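PDB 4N0H: glutamyl-tRNA(Gln) amidotransferase subunit B, mitochondrial from Saccharomyces cerevisiae, which is the B subunit of a mitochondrial amidotransferase and carries a GatB/GatE-type catalytic domain. Local coordinates for residues N28-N36 and H47-A55; A71-S80 and P110-N118. All blocks are in the same frame, centred on the assembly; numbering follows the deposited sequence.

In the fold
From the N terminus, the chain runs through strand 14-23 into a long segment without regular secondary structure that lasts until helix 65-78. Interaction 1 lies wholly in this segment. It folds 47-55 back on 28-36 and closes a loop of ten residues, beside the chain of subunit F. The chain then enters helix 65-78. Interaction 2 closes a larger loop, where strand 102-120 returns along the C-terminal half of this helix after strands 81-82 and 89-92. The two contacts follow in series and neither encloses the other. The centres of interactions 1 and 2 are about 27 Å apart. Interaction 1 joins two parts of one long loop beside subunit F; interaction 2 joins a helix to the main sheet.

Interaction 1: residues N28-N36 and H47-A55; sequences NKLFSQSTN and HHTSYYDIA
S34 lies beside S50 and T35 beside H48, with CA atoms 5.8 and 5.6 Å apart, as two irregular loop pieces run in opposite directions. D53 OD2 accepts S34 OG at 2.6 Å, on the syn side and close to the carboxylate plane. The backbone N of S50 reaches the same OD2 from above that plane. The extended chain of K29 brings NZ to D53 OD2 at 3.1 Å, a salt bridge with a weak hydrogen bond. K29 NZ also bonds more firmly to H48 O at 3.0 Å, and to S165 O and N163 O. S32 OG, anti to its own N (chi1 173°), is hydrogen-bonded to S50 OG at 2.7 Å. S50 OG also takes the N-H of D53, an ST motif. At one end F31 CB packs on Y52 CE2 at 3.8 Å, and F31 O lies over a face of the Y52 ring. At the other, T35 CB sits 3.7 Å from H48 ND1. T35 OG1 and H48 ND1 bond to Q124 and S132 of the subunit F chain. The buried lysine is probably balanced by D53 and nearby carbonyl oxygens, while S34 OG and S50 N on OD2, with N166 ND2 on OD1, probably hold the carboxylate's orientation.

Interaction 2: residues A71-S80 and P110-N118; sequences AMKLSLALGS and PFARGGKIN
A Schellman motif ends helix 65-78 where L78, G79 and S80 meet the glycine-containing break in strand 102-120. G79 has positive phi, and the turn leaves L78 O facing segment 110-118. K116 N bonds to L78 O at 3.0 Å with an N-H...O angle of 152°. The backbones are very close here: G115 CA is 3.2 Å from L78 O, and G115 has no side chain to crowd the approach. S80 OG donates to G114 O at 3.0 Å, coming from above the carbonyl plane. Next to this polar end, L78 CD2 rests on I117 CG1 at 3.6 Å, the two side chains crossing at a slant.

Farther back along the helix, at A71, M72 and S75, F111 reaches it with CG anti to its N (chi1 -174°). A71 CB sits over one ring face as a CH-pi contact, 3.8 Å from the centroid of the F111 ring and 15° off the normal. M72 CG and S75 OG lie at the ring edge, S75 OG being 3.5 Å from F111 CE1. The S75 hydroxyl is held by the bond of S75 OG to A71 O at 2.8 Å. A112 CB touches both S75 OG and S80 CB.

F111 and A112 form a classic beta bulge opposite L138 of strand 130-142. That strand also meets L74 and S75. Helix 298-306 packs on M72, and helix 181-197 on L74 and I117.

Interaction 1: residues N28-N36 and H47-A55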
ATOM      1  N   ASN B  28     -21.196  10.871  -6.446  1.00 23.58           N
ATOM      2  CA  ASN B  28     -19.835  11.139  -6.008  1.00 22.80           C
ATOM      3  C   ASN B  28     -18.820  10.302  -6.776  1.00 21.60           C
ATOM      4  O   ASN B  28     -19.199   9.506  -7.630  1.00 22.49           O
ATOM      5  CB  ASN B  28     -19.720  10.928  -4.496  1.00 24.52           C
ATOM      6  CG  ASN B  28     -20.632  11.865  -3.721  1.00 29.43           C
ATOM      7  OD1 ASN B  28     -20.866  13.004  -4.137  1.00 28.15           O
ATOM      8  ND2 ASN B  28     -21.166  11.389  -2.602  1.00 27.78           N
ATOM      9  N   LYS B  29     -17.538  10.495  -6.481  1.00 20.33           N
ATOM     10  CA  LYS B  29     -16.470   9.882  -7.262  1.00 22.33           C
ATOM     11  C   LYS B  29     -16.234   8.416  -6.911  1.00 21.96           C
ATOM     12  O   LYS B  29     -16.937   7.853  -6.083  1.00 23.24           O
ATOM     13  CB  LYS B  29     -15.178  10.675  -7.114  1.00 20.62           C
ATOM     14  CG  LYS B  29     -15.251  12.084  -7.683  1.00 22.13           C
ATOM     15  CD  LYS B  29     -13.855  12.693  -7.703  1.00 23.10           C
ATOM     16  CE  LYS B  29     -13.877  14.163  -8.061  1.00 26.67           C
ATOM     17  NZ  LYS B  29     -12.476  14.669  -8.147  1.00 26.18           N
ATOM     18  N   LEU B  30     -15.238   7.812  -7.550  1.00 23.95           N
ATOM     19  CA  LEU B  30     -15.022   6.362  -7.469  1.00 24.66           C
ATOM     20  C   LEU B  30     -14.406   5.876  -6.143  1.00 24.00           C
ATOM     21  O   LEU B  30     -14.936   4.967  -5.499  1.00 25.33           O
ATOM     22  CB  LEU B  30     -14.170   5.890  -8.653  1.00 21.37           C
ATOM     23  CG  LEU B  30     -13.965   4.380  -8.771  1.00 22.97           C
ATOM     24  CD1 LEU B  30     -15.314   3.668  -8.770  1.00 24.08           C
ATOM     25  CD2 LEU B  30     -13.183   4.028 -10.033  1.00 18.32           C
ATOM     26  N   PHE B  31     -13.291   6.473  -5.740  1.00 21.32           N
ATOM     27  CA  PHE B  31     -12.620   6.052  -4.509  1.00 20.46           C
ATOM     28  C   PHE B  31     -12.607   7.141  -3.434  1.00 20.07           C
ATOM     29  O   PHE B  31     -11.827   7.091  -2.488  1.00 19.24           O
ATOM     30  CB  PHE B  31     -11.200   5.564  -4.818  1.00 21.49           C
ATOM     31  CG  PHE B  31     -11.170   4.298  -5.620  1.00 23.16           C
ATOM     32  CD1 PHE B  31     -11.531   3.091  -5.039  1.00 20.33           C
ATOM     33  CD2 PHE B  31     -10.819   4.315  -6.960  1.00 22.87           C
ATOM     34  CE1 PHE B  31     -11.520   1.920  -5.776  1.00 16.80           C
ATOM     35  CE2 PHE B  31     -10.806   3.147  -7.701  1.00 22.86           C
ATOM     36  CZ  PHE B  31     -11.165   1.950  -7.112  1.00 18.79           C
ATOM     37  N   SER B  32     -13.474   8.131  -3.605  1.00 25.99           N
ATOM     38  CA  SER B  32     -13.650   9.202  -2.636  1.00 24.03           C
ATOM     39  C   SER B  32     -15.086   9.686  -2.758  1.00 23.13           C
ATOM     40  O   SER B  32     -15.696   9.558  -3.820  1.00 25.12           O
ATOM     41  CB  SER B  32     -12.688  10.354  -2.932  1.00 27.19           C
ATOM     42  OG  SER B  32     -12.957  11.471  -2.100  1.00 27.29           O
ATOM     43  N   GLN B  33     -15.634  10.244  -1.684  1.00 21.34           N
ATOM     44  CA  GLN B  33     -17.015  10.720  -1.732  1.00 21.99           C
ATOM     45  C   GLN B  33     -17.140  12.185  -2.160  1.00 24.32           C
ATOM     46  O   GLN B  33     -18.194  12.803  -1.996  1.00 26.04           O
ATOM     47  CB  GLN B  33     -17.740  10.459  -0.408  1.00 28.27           C
ATOM     48  CG  GLN B  33     -18.111   8.993  -0.202  1.00 30.57           C
ATOM     49  CD  GLN B  33     -18.987   8.458  -1.330  1.00 33.29           C
ATOM     50  OE1 GLN B  33     -20.091   8.954  -1.567  1.00 33.32           O
ATOM     51  NE2 GLN B  33     -18.492   7.452  -2.037  1.00 34.06           N
ATOM     52  N   SER B  34     -16.066  12.736  -2.715  1.00 25.60           N
ATOM     53  CA  SER B  34     -16.119  14.071  -3.297  1.00 24.35           C
ATOM     54  C   SER B  34     -17.076  14.090  -4.487  1.00 26.13           C
ATOM     55  O   SER B  34     -17.374  13.049  -5.083  1.00 22.57           O
ATOM     56  CB  SER B  34     -14.719  14.533  -3.718  1.00 28.58           C
ATOM     57  OG  SER B  34     -14.045  13.507  -4.432  1.00 34.32           O
ATOM     58  N   THR B  35     -17.554  15.278  -4.834  1.00 24.37           N
ATOM     59  CA  THR B  35     -18.602  15.419  -5.831  1.00 26.03           C
ATOM     60  C   THR B  35     -18.155  15.048  -7.242  1.00 26.25           C
ATOM     61  O   THR B  35     -17.095  15.470  -7.705  1.00 27.90           O
ATOM     62  CB  THR B  35     -19.161  16.859  -5.833  1.00 29.65           C
ATOM     63  OG1 THR B  35     -19.698  17.156  -4.538  1.00 31.71           O
ATOM     64  CG2 THR B  35     -20.248  17.028  -6.893  1.00 27.26           C
ATOM     65  N   ASN B  36     -18.974  14.244  -7.911  1.00 24.50           N
ATOM     66  CA  ASN B  36     -18.802  13.957  -9.326  1.00 26.79           C
ATOM     67  C   ASN B  36     -19.636  14.965 -10.109  1.00 24.53           C
ATOM     68  O   ASN B  36     -20.833  14.779 -10.290  1.00 25.69           O
ATOM     69  CB  ASN B  36     -19.250  12.522  -9.624  1.00 28.31           C
ATOM     70  CG  ASN B  36     -19.173  12.168 -11.099  1.00 33.57           C
ATOM     71  OD1 ASN B  36     -18.553  12.876 -11.893  1.00 32.98           O
ATOM     72  ND2 ASN B  36     -19.804  11.058 -11.472  1.00 28.38           N
ATOM     73  N   HIS B  47     -11.867  22.225  -7.034  1.00 29.82           N
ATOM     74  CA  HIS B  47     -12.884  22.636  -6.081  1.00 31.97           C
ATOM     75  C   HIS B  47     -13.601  21.385  -5.574  1.00 30.77           C
ATOM     76  O   HIS B  47     -13.889  21.250  -4.382  1.00 32.88           O
ATOM     77  CB  HIS B  47     -13.854  23.585  -6.785  1.00 31.49           C
ATOM     78  CG  HIS B  47     -15.034  23.992  -5.959  1.00 43.83           C
ATOM     79  ND1 HIS B  47     -14.941  24.884  -4.912  1.00 46.26           N
ATOM     80  CD2 HIS B  47     -16.343  23.655  -6.051  1.00 45.25           C
ATOM     81  CE1 HIS B  47     -16.140  25.067  -4.386  1.00 46.03           C
ATOM     82  NE2 HIS B  47     -17.008  24.331  -5.057  1.00 44.85           N
ATOM     83  N   HIS B  48     -13.860  20.460  -6.489  1.00 29.34           N
ATOM     84  CA  HIS B  48     -14.464  19.177  -6.145  1.00 24.96           C
ATOM     85  C   HIS B  48     -13.381  18.131  -5.892  1.00 27.90           C
ATOM     86  O   HIS B  48     -13.343  17.089  -6.558  1.00 27.24           O
ATOM     87  CB  HIS B  48     -15.381  18.705  -7.277  1.00 26.92           C
ATOM     88  CG  HIS B  48     -16.484  19.661  -7.601  1.00 30.92           C
ATOM     89  ND1 HIS B  48     -17.451  20.019  -6.685  1.00 32.48           N
ATOM     90  CD2 HIS B  48     -16.780  20.331  -8.741  1.00 32.67           C
ATOM     91  CE1 HIS B  48     -18.296  20.866  -7.248  1.00 34.47           C
ATOM     92  NE2 HIS B  48     -17.910  21.071  -8.496  1.00 34.73           N
ATOM     93  N   THR B  49     -12.511  18.404  -4.923  1.00 27.43           N
ATOM     94  CA  THR B  49     -11.361  17.545  -4.666  1.00 29.88           C
ATOM     95  C   THR B  49     -11.114  17.293  -3.179  1.00 30.83           C
ATOM     96  O   THR B  49     -10.838  18.217  -2.412  1.00 31.30           O
ATOM     97  CB  THR B  49     -10.076  18.153  -5.267  1.00 28.72           C
ATOM     98  OG1 THR B  49      -9.926  19.495  -4.798  1.00 32.78           O
ATOM     99  CG2 THR B  49     -10.131  18.160  -6.789  1.00 26.85           C
ATOM    100  N   SER B  50     -11.194  16.029  -2.784  1.00 30.28           N
ATOM    101  CA  SER B  50     -10.896  15.622  -1.415  1.00 25.24           C
ATOM    102  C   SER B  50      -9.393  15.559  -1.172  1.00 24.67           C
ATOM    103  O   SER B  50      -8.597  15.746  -2.094  1.00 25.80           O
ATOM    104  CB  SER B  50     -11.498  14.243  -1.157  1.00 23.93           C
ATOM    105  OG  SER B  50     -10.998  13.320  -2.115  1.00 26.83           O
ATOM    106  N   TYR B  51      -9.010  15.296   0.076  1.00 22.27           N
ATOM    107  CA  TYR B  51      -7.618  15.029   0.400  1.00 22.18           C
ATOM    108  C   TYR B  51      -7.100  13.886  -0.469  1.00 25.45           C
ATOM    109  O   TYR B  51      -5.974  13.935  -0.968  1.00 22.18           O
ATOM    110  CB  TYR B  51      -7.456  14.672   1.883  1.00 20.45           C
ATOM    111  CG  TYR B  51      -7.893  15.753   2.852  1.00 28.34           C
ATOM    112  CD1 TYR B  51      -7.727  17.105   2.552  1.00 29.50           C
ATOM    113  CD2 TYR B  51      -8.471  15.421   4.069  1.00 27.79           C
ATOM    114  CE1 TYR B  51      -8.126  18.092   3.447  1.00 29.57           C
ATOM    115  CE2 TYR B  51      -8.875  16.390   4.962  1.00 30.70           C
ATOM    116  CZ  TYR B  51      -8.702  17.721   4.652  1.00 33.84           C
ATOM    117  OH  TYR B  51      -9.109  18.671   5.560  1.00 36.42           O
ATOM    118  N   TYR B  52      -7.928  12.861  -0.654  1.00 22.59           N
ATOM    119  CA  TYR B  52      -7.538  11.716  -1.478  1.00 26.12           C
ATOM    120  C   TYR B  52      -7.348  12.088  -2.948  1.00 24.43           C
ATOM    121  O   TYR B  52      -6.417  11.608  -3.591  1.00 21.94           O
ATOM    122  CB  TYR B  52      -8.551  10.570  -1.371  1.00 24.32           C
ATOM    123  CG  TYR B  52      -8.292   9.467  -2.374  1.00 24.21           C
ATOM    124  CD1 TYR B  52      -7.340   8.486  -2.128  1.00 20.08           C
ATOM    125  CD2 TYR B  52      -8.988   9.422  -3.578  1.00 24.63           C
ATOM    126  CE1 TYR B  52      -7.089   7.483  -3.056  1.00 19.58           C
ATOM    127  CE2 TYR B  52      -8.742   8.433  -4.509  1.00 25.21           C
ATOM    128  CZ  TYR B  52      -7.800   7.463  -4.241  1.00 25.23           C
ATOM    129  OH  TYR B  52      -7.569   6.478  -5.172  1.00 29.00           O
ATOM    130  N   ASP B  53      -8.237  12.925  -3.480  1.00 23.98           N
ATOM    131  CA  ASP B  53      -8.159  13.321  -4.888  1.00 20.49           C
ATOM    132  C   ASP B  53      -6.832  14.028  -5.195  1.00 23.84           C
ATOM    133  O   ASP B  53      -6.310  13.938  -6.304  1.00 20.37           O
ATOM    134  CB  ASP B  53      -9.330  14.233  -5.274  1.00 21.70           C
ATOM    135  CG  ASP B  53     -10.669  13.517  -5.256  1.00 26.95           C
ATOM    136  OD1 ASP B  53     -10.695  12.268  -5.310  1.00 27.25           O
ATOM    137  OD2 ASP B  53     -11.705  14.212  -5.188  1.00 24.74           O
ATOM    138  N   ILE B  54      -6.295  14.728  -4.202  1.00 22.38           N
ATOM    139  CA  ILE B  54      -5.037  15.451  -4.363  1.00 21.05           C
ATOM    140  C   ILE B  54      -3.857  14.535  -3.990  1.00 25.01           C
ATOM    141  O   ILE B  54      -2.686  14.937  -4.041  1.00 23.74           O
ATOM    142  CB  ILE B  54      -5.054  16.769  -3.542  1.00 26.01           C
ATOM    143  CG1 ILE B  54      -6.351  17.536  -3.813  1.00 24.21           C
ATOM    144  CG2 ILE B  54      -3.859  17.667  -3.871  1.00 27.41           C
ATOM    145  CD1 ILE B  54      -6.516  17.945  -5.262  1.00 27.43           C
ATOM    146  N   ALA B  55      -4.184  13.294  -3.635  1.00 26.86           N
ATOM    147  CA  ALA B  55      -3.191  12.285  -3.251  1.00 26.46           C
ATOM    148  C   ALA B  55      -2.281  12.740  -2.108  1.00 22.58           C
ATOM    149  O   ALA B  55      -1.078  12.484  -2.118  1.00 24.11           O
ATOM    150  CB  ALA B  55      -2.367  11.841  -4.461  1.00 26.86           C
TER

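Interaction 2: residues A71-S80 and P110-N118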
ATOM      1  N   ALA B  71     -22.388  -0.800 -12.616  1.00 23.73           N
ATOM      2  CA  ALA B  71     -21.736  -1.847 -13.398  1.00 27.06           C
ATOM      3  C   ALA B  71     -22.583  -3.129 -13.462  1.00 29.17           C
ATOM      4  O   ALA B  71     -22.565  -3.850 -14.463  1.00 27.27           O
ATOM      5  CB  ALA B  71     -20.353  -2.141 -12.859  1.00 20.99           C
ATOM      6  N   MET B  72     -23.313  -3.413 -12.387  1.00 23.26           N
ATOM      7  CA  MET B  72     -24.241  -4.544 -12.378  1.00 25.46           C
ATOM      8  C   MET B  72     -25.335  -4.383 -13.433  1.00 28.19           C
ATOM      9  O   MET B  72     -25.611  -5.304 -14.201  1.00 29.84           O
ATOM     10  CB  MET B  72     -24.877  -4.709 -10.996  1.00 25.77           C
ATOM     11  CG  MET B  72     -24.199  -5.756 -10.132  1.00 32.83           C
ATOM     12  SD  MET B  72     -24.288  -7.377 -10.920  1.00 54.96           S
ATOM     13  CE  MET B  72     -23.629  -8.404  -9.623  1.00 68.47           C
ATOM     14  N   LYS B  73     -25.949  -3.204 -13.469  1.00 30.15           N
ATOM     15  CA  LYS B  73     -27.035  -2.940 -14.408  1.00 29.60           C
ATOM     16  C   LYS B  73     -26.568  -3.100 -15.852  1.00 30.68           C
ATOM     17  O   LYS B  73     -27.276  -3.677 -16.685  1.00 27.24           O
ATOM     18  CB  LYS B  73     -27.636  -1.550 -14.176  1.00 29.05           C
ATOM     19  CG  LYS B  73     -28.201  -1.358 -12.777  1.00 32.36           C
ATOM     20  CD  LYS B  73     -28.801   0.029 -12.584  1.00 39.72           C
ATOM     21  CE  LYS B  73     -30.124   0.163 -13.310  1.00 47.94           C
ATOM     22  NZ  LYS B  73     -30.718   1.523 -13.146  1.00 53.04           N
ATOM     23  N   LEU B  74     -25.364  -2.617 -16.140  1.00 28.39           N
ATOM     24  CA  LEU B  74     -24.811  -2.745 -17.483  1.00 28.29           C
ATOM     25  C   LEU B  74     -24.517  -4.204 -17.839  1.00 27.78           C
ATOM     26  O   LEU B  74     -24.826  -4.645 -18.941  1.00 31.13           O
ATOM     27  CB  LEU B  74     -23.547  -1.898 -17.640  1.00 25.95           C
ATOM     28  CG  LEU B  74     -22.917  -1.982 -19.028  1.00 29.20           C
ATOM     29  CD1 LEU B  74     -23.905  -1.518 -20.106  1.00 32.07           C
ATOM     30  CD2 LEU B  74     -21.633  -1.175 -19.079  1.00 29.93           C
ATOM     31  N   SER B  75     -23.918  -4.945 -16.909  1.00 26.64           N
ATOM     32  CA  SER B  75     -23.594  -6.354 -17.138  1.00 27.33           C
ATOM     33  C   SER B  75     -24.858  -7.154 -17.437  1.00 29.25           C
ATOM     34  O   SER B  75     -24.879  -7.983 -18.342  1.00 31.71           O
ATOM     35  CB  SER B  75     -22.889  -6.958 -15.921  1.00 26.59           C
ATOM     36  OG  SER B  75     -21.726  -6.226 -15.580  1.00 27.86           O
ATOM     37  N   LEU B  76     -25.910  -6.889 -16.670  1.00 29.92           N
ATOM     38  CA  LEU B  76     -27.180  -7.585 -16.835  1.00 33.14           C
ATOM     39  C   LEU B  76     -27.806  -7.265 -18.190  1.00 33.75           C
ATOM     40  O   LEU B  76     -28.311  -8.153 -18.877  1.00 31.08           O
ATOM     41  CB  LEU B  76     -28.139  -7.218 -15.701  1.00 33.51           C
ATOM     42  CG  LEU B  76     -27.800  -7.817 -14.335  1.00 38.91           C
ATOM     43  CD1 LEU B  76     -28.696  -7.241 -13.251  1.00 38.49           C
ATOM     44  CD2 LEU B  76     -27.928  -9.331 -14.384  1.00 39.43           C
ATOM     45  N   ALA B  77     -27.754  -5.997 -18.579  1.00 37.48           N
ATOM     46  CA  ALA B  77     -28.321  -5.568 -19.852  1.00 36.63           C
ATOM     47  C   ALA B  77     -27.605  -6.212 -21.034  1.00 36.37           C
ATOM     48  O   ALA B  77     -28.216  -6.476 -22.069  1.00 38.03           O
ATOM     49  CB  ALA B  77     -28.283  -4.051 -19.969  1.00 35.17           C
ATOM     50  N   LEU B  78     -26.310  -6.467 -20.872  1.00 33.86           N
ATOM     51  CA  LEU B  78     -25.499  -7.061 -21.933  1.00 35.19           C
ATOM     52  C   LEU B  78     -25.508  -8.588 -21.894  1.00 36.18           C
ATOM     53  O   LEU B  78     -25.078  -9.241 -22.845  1.00 37.14           O
ATOM     54  CB  LEU B  78     -24.051  -6.575 -21.829  1.00 33.48           C
ATOM     55  CG  LEU B  78     -23.783  -5.075 -21.948  1.00 34.93           C
ATOM     56  CD1 LEU B  78     -22.320  -4.804 -21.651  1.00 36.23           C
ATOM     57  CD2 LEU B  78     -24.173  -4.538 -23.324  1.00 36.39           C
ATOM     58  N   GLY B  79     -25.985  -9.154 -20.792  1.00 35.99           N
ATOM     59  CA  GLY B  79     -25.921 -10.592 -20.597  1.00 37.54           C
ATOM     60  C   GLY B  79     -24.505 -11.048 -20.283  1.00 40.25           C
ATOM     61  O   GLY B  79     -24.123 -12.180 -20.578  1.00 40.50           O
ATOM     62  N   SER B  80     -23.716 -10.162 -19.680  1.00 35.69           N
ATOM     63  CA  SER B  80     -22.342 -10.492 -19.326  1.00 37.58           C
ATOM     64  C   SER B  80     -22.304 -11.398 -18.100  1.00 39.91           C
ATOM     65  O   SER B  80     -23.229 -11.394 -17.289  1.00 41.83           O
ATOM     66  CB  SER B  80     -21.543  -9.220 -19.046  1.00 35.75           C
ATOM     67  OG  SER B  80     -21.606  -8.332 -20.146  1.00 34.75           O
ATOM     68  N   PRO B 110     -11.379  -8.273 -14.395  1.00 27.20           N
ATOM     69  CA  PRO B 110     -12.430  -7.316 -14.751  1.00 27.92           C
ATOM     70  C   PRO B 110     -13.753  -7.638 -14.062  1.00 30.51           C
ATOM     71  O   PRO B 110     -13.965  -8.774 -13.625  1.00 24.82           O
ATOM     72  CB  PRO B 110     -12.551  -7.477 -16.274  1.00 27.64           C
ATOM     73  CG  PRO B 110     -12.053  -8.861 -16.547  1.00 29.50           C
ATOM     74  CD  PRO B 110     -10.962  -9.096 -15.543  1.00 26.46           C
ATOM     75  N   PHE B 111     -14.622  -6.635 -13.958  1.00 28.84           N
ATOM     76  CA  PHE B 111     -15.916  -6.790 -13.301  1.00 27.61           C
ATOM     77  C   PHE B 111     -16.783  -7.873 -13.951  1.00 27.01           C
ATOM     78  O   PHE B 111     -17.431  -8.650 -13.256  1.00 26.53           O
ATOM     79  CB  PHE B 111     -16.680  -5.458 -13.279  1.00 25.16           C
ATOM     80  CG  PHE B 111     -17.962  -5.508 -12.484  1.00 28.26           C
ATOM     81  CD1 PHE B 111     -19.177  -5.759 -13.110  1.00 27.45           C
ATOM     82  CD2 PHE B 111     -17.949  -5.322 -11.110  1.00 29.80           C
ATOM     83  CE1 PHE B 111     -20.354  -5.812 -12.379  1.00 24.62           C
ATOM     84  CE2 PHE B 111     -19.124  -5.370 -10.372  1.00 30.37           C
ATOM     85  CZ  PHE B 111     -20.326  -5.621 -11.006  1.00 25.52           C
ATOM     86  N   ALA B 112     -16.798  -7.907 -15.280  1.00 25.51           N
ATOM     87  CA  ALA B 112     -17.603  -8.876 -16.019  1.00 30.98           C
ATOM     88  C   ALA B 112     -16.941  -9.274 -17.328  1.00 32.34           C
ATOM     89  O   ALA B 112     -16.090  -8.556 -17.856  1.00 30.82           O
ATOM     90  CB  ALA B 112     -19.002  -8.323 -16.286  1.00 32.38           C
ATOM     91  N   ARG B 113     -17.339 -10.427 -17.847  1.00 31.54           N
ATOM     92  CA  ARG B 113     -16.846 -10.894 -19.133  1.00 36.51           C
ATOM     93  C   ARG B 113     -17.999 -11.435 -19.969  1.00 33.74           C
ATOM     94  O   ARG B 113     -19.051 -11.804 -19.437  1.00 31.64           O
ATOM     95  CB  ARG B 113     -15.771 -11.966 -18.943  1.00 43.68           C
ATOM     96  CG  ARG B 113     -14.430 -11.423 -18.461  1.00 51.53           C
ATOM     97  CD  ARG B 113     -13.448 -12.547 -18.154  1.00 59.66           C
ATOM     98  NE  ARG B 113     -13.643 -13.106 -16.817  1.00 66.29           N
ATOM     99  CZ  ARG B 113     -13.217 -14.309 -16.438  1.00 71.07           C
ATOM    100  NH1 ARG B 113     -12.580 -15.094 -17.297  1.00 73.39           N
ATOM    101  NH2 ARG B 113     -13.434 -14.734 -15.200  1.00 69.48           N
ATOM    102  N   GLY B 114     -17.800 -11.474 -21.281  1.00 35.69           N
ATOM    103  CA  GLY B 114     -18.826 -11.960 -22.184  1.00 36.45           C
ATOM    104  C   GLY B 114     -19.944 -10.952 -22.347  1.00 40.58           C
ATOM    105  O   GLY B 114     -19.799  -9.780 -21.993  1.00 35.27           O
ATOM    106  N   GLY B 115     -21.074 -11.412 -22.872  1.00 39.78           N
ATOM    107  CA  GLY B 115     -22.174 -10.523 -23.187  1.00 40.53           C
ATOM    108  C   GLY B 115     -22.149 -10.159 -24.657  1.00 40.83           C
ATOM    109  O   GLY B 115     -21.250 -10.579 -25.388  1.00 36.03           O
ATOM    110  N   LYS B 116     -23.128  -9.373 -25.092  1.00 42.58           N
ATOM    111  CA  LYS B 116     -23.239  -9.015 -26.500  1.00 47.63           C
ATOM    112  C   LYS B 116     -24.278  -7.925 -26.717  1.00 46.09           C
ATOM    113  O   LYS B 116     -25.073  -7.620 -25.830  1.00 42.93           O
ATOM    114  CB  LYS B 116     -23.638 -10.243 -27.317  1.00 50.27           C
ATOM    115  CG  LYS B 116     -25.035 -10.740 -26.994  1.00 53.86           C
ATOM    116  CD  LYS B 116     -25.344 -12.056 -27.677  1.00 60.57           C
ATOM    117  CE  LYS B 116     -26.778 -12.481 -27.397  1.00 66.16           C
ATOM    118  NZ  LYS B 116     -27.069 -13.852 -27.907  1.00 70.32           N
ATOM    119  N   ILE B 117     -24.268  -7.348 -27.913  1.00 50.61           N
ATOM    120  CA  ILE B 117     -25.324  -6.438 -28.340  1.00 50.78           C
ATOM    121  C   ILE B 117     -25.839  -6.859 -29.715  1.00 51.43           C
ATOM    122  O   ILE B 117     -25.063  -7.049 -30.652  1.00 51.51           O
ATOM    123  CB  ILE B 117     -24.852  -4.965 -28.358  1.00 49.93           C
ATOM    124  CG1 ILE B 117     -24.700  -4.445 -26.929  1.00 46.38           C
ATOM    125  CG2 ILE B 117     -25.836  -4.094 -29.117  1.00 53.32           C
ATOM    126  CD1 ILE B 117     -24.473  -2.951 -26.837  1.00 48.29           C
ATOM    127  N   ASN B 118     -27.153  -7.026 -29.820  1.00 48.61           N
ATOM    128  CA  ASN B 118     -27.773  -7.453 -31.068  1.00 51.26           C
ATOM    129  C   ASN B 118     -28.131  -6.290 -31.983  1.00 51.72           C
ATOM    130  O   ASN B 118     -28.738  -5.308 -31.550  1.00 47.44           O
ATOM    131  CB  ASN B 118     -29.017  -8.294 -30.780  1.00 53.88           C
ATOM    132  CG  ASN B 118     -28.675  -9.641 -30.183  1.00 62.58           C
ATOM    133  OD1 ASN B 118     -27.782 -10.336 -30.669  1.00 67.32           O
ATOM    134  ND2 ASN B 118     -29.373 -10.012 -29.112  1.00 62.43           N
TER